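Local coordinates for protein DR hemagglutinin structural subunit (Escherichia coli, PDB 1UT1) that mediates adherence of uropathogenic Escherichia coli to the upper urinary tract by binding the Dr blood group antigen, and agglutinates human erythrocytes even when D-mannose is present, at the interface of chains A and B. Coordinates in Å, arbitrary orientation; residue numbers count along the deposited sequence, not the author numbering. Chains: chain A/B, DR hemagglutinin structural subunit.

Contact 1: the interface of chains A and B. Residues chain A 26, 134; chain B 12-14, 145.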
loop_
_atom_site.group_PDB
_atom_site.type_symbol
_atom_site.label_atom_id
_atom_site.label_comp_id
_atom_site.label_asym_id
_atom_site.label_seq_id
_atom_site.Cartn_x
_atom_site.Cartn_y
_atom_site.Cartn_z
ATOM N N GLU A 26 22.412 -7.122 -4.810
ATOM C CA GLU A 26 23.774 -7.473 -5.202
ATOM C C GLU A 26 23.760 -7.662 -6.733
ATOM O O GLU A 26 22.720 -7.515 -7.365
ATOM C CB GLU A 26 24.202 -8.778 -4.527
ATOM C CG GLU A 26 24.372 -8.683 -3.046
ATOM C CD GLU A 26 25.159 -9.846 -2.491
ATOM O OE1 GLU A 26 25.485 -10.765 -3.269
ATOM O OE2 GLU A 26 25.405 -9.862 -1.269
ATOM N N PRO A 134 22.025 -4.469 0.669
ATOM C CA PRO A 134 20.786 -4.771 -0.052
ATOM C C PRO A 134 19.566 -4.627 0.884
ATOM O O PRO A 134 19.627 -4.946 2.081
ATOM C CB PRO A 134 20.974 -6.238 -0.476
ATOM C CG PRO A 134 22.503 -6.360 -0.636
ATOM C CD PRO A 134 23.052 -5.518 0.482
ATOM N N THR B 12 20.838 -15.181 0.897
ATOM C CA THR B 12 21.301 -13.774 0.807
ATOM C C THR B 12 20.227 -12.988 0.054
ATOM O O THR B 12 19.983 -13.225 -1.131
ATOM C CB THR B 12 22.650 -13.673 0.049
ATOM O OG1 THR B 12 23.664 -14.349 0.814
ATOM C CG2 THR B 12 23.072 -12.194 -0.168
ATOM N N PRO B 13 19.554 -12.080 0.746
ATOM C CA PRO B 13 18.536 -11.267 0.087
ATOM C C PRO B 13 19.191 -10.429 -1.017
ATOM O O PRO B 13 20.176 -9.742 -0.791
ATOM C CB PRO B 13 18.020 -10.373 1.217
ATOM C CG PRO B 13 18.286 -11.141 2.458
ATOM C CD PRO B 13 19.600 -11.824 2.201
ATOM N N SER B 14 18.646 -10.494 -2.223
ATOM C CA SER B 14 19.203 -9.734 -3.329
ATOM C C SER B 14 18.227 -9.778 -4.460
ATOM O O SER B 14 18.263 -10.679 -5.287
ATOM C CB SER B 14 20.550 -10.313 -3.774
ATOM O OG SER B 14 21.030 -9.557 -4.879
ATOM N N TYR B 145 19.695 -15.323 -3.334
ATOM C CA TYR B 145 20.374 -16.539 -3.739
ATOM C C TYR B 145 20.813 -17.367 -2.575
ATOM O O TYR B 145 20.882 -16.900 -1.460
ATOM C CB TYR B 145 21.527 -16.260 -4.691
ATOM C CG TYR B 145 22.588 -15.351 -4.123
ATOM C CD1 TYR B 145 22.532 -13.965 -4.316
ATOM C CD2 TYR B 145 23.680 -15.888 -3.431
ATOM C CE1 TYR B 145 23.554 -13.134 -3.816
ATOM C CE2 TYR B 145 24.678 -15.085 -2.928
ATOM C CZ TYR B 145 24.633 -13.714 -3.144
ATOM O OH TYR B 145 25.639 -12.938 -2.624
#

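Contact 2: the interface of chains A and B. Residues chain A 27-29; chain B 57-60.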
loop_
_atom_site.group_PDB
_atom_site.type_symbol
_atom_site.label_atom_id
_atom_site.label_comp_id
_atom_site.label_asym_id
_atom_site.label_seq_id
_atom_site.Cartn_x
_atom_site.Cartn_y
_atom_site.Cartn_z
ATOM N N LYS A 27 24.901 -8.015 -7.321
ATOM C CA LYS A 27 24.966 -8.268 -8.770
ATOM C C LYS A 27 24.032 -9.424 -9.211
ATOM O O LYS A 27 23.400 -9.343 -10.264
ATOM C CB LYS A 27 26.419 -8.586 -9.182
ATOM C CG LYS A 27 27.299 -7.377 -9.441
ATOM C CD LYS A 27 28.716 -7.801 -9.766
ATOM C CE LYS A 27 29.659 -7.608 -8.549
ATOM N NZ LYS A 27 31.004 -8.209 -8.783
ATOM N N CYS A 28 23.974 -10.502 -8.419
ATOM C CA CYS A 28 23.015 -11.607 -8.712
ATOM C C CYS A 28 21.703 -11.108 -8.138
ATOM O O CYS A 28 21.586 -10.923 -6.927
ATOM C CB CYS A 28 23.431 -12.894 -8.005
ATOM S SG CYS A 28 22.151 -14.227 -7.956
ATOM N N GLN A 29 20.811 -10.705 -9.034
ATOM C CA GLN A 29 19.596 -9.975 -8.677
ATOM C C GLN A 29 18.392 -10.801 -9.106
ATOM O O GLN A 29 18.247 -11.107 -10.283
ATOM C CB GLN A 29 19.621 -8.650 -9.459
ATOM C CG GLN A 29 18.444 -7.724 -9.244
ATOM C CD GLN A 29 18.549 -6.474 -10.117
ATOM O OE1 GLN A 29 18.227 -6.525 -11.293
ATOM N NE2 GLN A 29 19.109 -5.376 -9.559
ATOM N N ALA B 57 15.880 -13.860 -12.703
ATOM C CA ALA B 57 17.207 -13.627 -12.169
ATOM C C ALA B 57 18.153 -13.132 -13.264
ATOM O O ALA B 57 18.099 -13.584 -14.394
ATOM C CB ALA B 57 17.747 -14.914 -11.569
ATOM N N LEU B 58 19.082 -12.274 -12.877
ATOM C CA LEU B 58 20.166 -11.841 -13.756
ATOM C C LEU B 58 21.441 -11.691 -12.909
ATOM O O LEU B 58 21.356 -11.416 -11.705
ATOM C CB LEU B 58 19.792 -10.539 -14.479
ATOM C CG LEU B 58 20.060 -9.192 -13.820
ATOM C CD1 LEU B 58 21.369 -8.589 -14.390
ATOM C CD2 LEU B 58 18.884 -8.246 -14.079
ATOM N N GLY B 59 22.602 -12.010 -13.502
ATOM C CA GLY B 59 23.879 -11.932 -12.787
ATOM C C GLY B 59 24.121 -13.151 -11.898
ATOM O O GLY B 59 24.972 -13.114 -11.004
ATOM N N CYS B 60 23.309 -14.195 -12.083
ATOM C CA CYS B 60 23.334 -15.354 -11.180
ATOM C C CYS B 60 23.940 -16.617 -11.797
ATOM O O CYS B 60 23.640 -17.733 -11.379
ATOM C CB CYS B 60 21.918 -15.654 -10.650
ATOM S SG CYS B 60 21.189 -14.243 -9.749
#

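Contact 1: the interface of chains A and B
A:Glu26 meets B:Ser14 through its backbone and B:Tyr145 and B:Thr12 through its side chain, so this one residue links chain A to two strands of chain B. Its amide N donates a hydrogen bond of 2.8 Å to the B:Ser14 hydroxyl OG, with an angle of 149° at the hydrogen. The seryl OG lies anti to its own backbone N (chi1 178°), which carries it off strand 11-14 towards chain A. Just beyond this bond, the beta-methylene CB of A:Glu26 lies 4.0 Å from CB of B:Ser14.

The glutamate side chain is extended beyond CG and crosses B:Tyr145 at about a right angle. Its carboxylate carbon CD sits at the rim of the phenol, in the ring plane, 3.9 Å from the ring carbon CE1, and the carboxylate is turned 58° out of that plane. OE1 points towards the phenol OH, but the modelled separation is too short to be reliable and the bond type is left undecided. The other carboxylate oxygen, OE2, comes 3.5 Å from the methyl CG2 of B:Thr12, so the acid group is flanked by a phenol and a methyl. Chain A loops thus pack against strands 11-14 and 135-146 of chain B, a small polar and apolar patch that probably helps hold the subunits together in the deposited assembly.

Behind these first contacts, B:Thr12 and B:Tyr145 support each other within chain B. CB of B:Thr12 stands 3.7 Å above one face of the tyrosine ring, displaced towards its rim, and probably helps limit how that ring can tilt. On the chain A side, the ring carbon CG of A:Pro134 lies 3.8 Å from CG of A:Glu26 and backs the aliphatic part of the glutamate. The same proline reaches chain B in a modest van der Waals contact, its CB 3.6 Å from the backbone carbonyl oxygen O of B:Pro13.

Contact 2: the interface of chains A and B
The loop of chain A that leads into strand 29-32 runs against the end of chain B strand 49-58 and the loop that follows it. The first residue of the chain A strand, A:Gln29, forms an antiparallel bridge with B:Leu58, the last residue of its own strand. The A:Gln29 amide N gives a nearly straight hydrogen bond of 2.8 Å to the carbonyl O of B:Leu58, and the C=O...N angle is 173°. In return, B:Leu58 N donates to A:Gln29 O at 3.0 Å, approaching from somewhat outside the carbonyl plane.

Side chains of this pair lie alongside each other and point the same way. The amide oxygen OE1 of the extended glutamine comes 3.3 Å from the leucine methyl CD2, a van der Waals contact at the ends of both side chains.

Just before A:Gln29 in chain A and two residues after B:Leu58 in chain B, the cysteines are joined covalently. SG of A:Cys28 is bonded to SG of B:Cys60 at 2.0 Å, with a right-handed torsion of about 102° about the sulfur-sulfur bond. The A:Cys28 sulfur is anti to its backbone N (chi1 167°), which turns it away from the bridge and towards the chain B loop. B:Gly59, with a positive phi, carries the chain round from the strand to B:Cys60, and its carbonyl O lies 3.4 Å from CA of A:Cys28. A:Lys27 is engineered and poorly ordered, so little rests on its side chain.

Disulfide and strand pairing thus join the two subunits both covalently and through their backbones. Because the same cysteines occur in every copy, this may be an exchange of a pairing otherwise made within one subunit, locking neighbouring adhesin molecules together in the crystallised assembly.

The C-alpha centres of contacts 1 and 2 lie about 9 Å apart, and the chain A segments are continuous: A:Glu26 of contact 1 is followed directly by residues 27-29 of contact 2. On chain B the two draw on different elements, strands 11-14 and 135-146 in contact 1 and strand 49-58 with its following loop in contact 2. A short stretch of chain A therefore bridges several parts of its neighbour, adding backbone and side-chain contacts to a covalent join. The arrangement suggests segment exchange in the three-subunit deposited assembly; the structure alone does not show whether it occurs in the fimbrium.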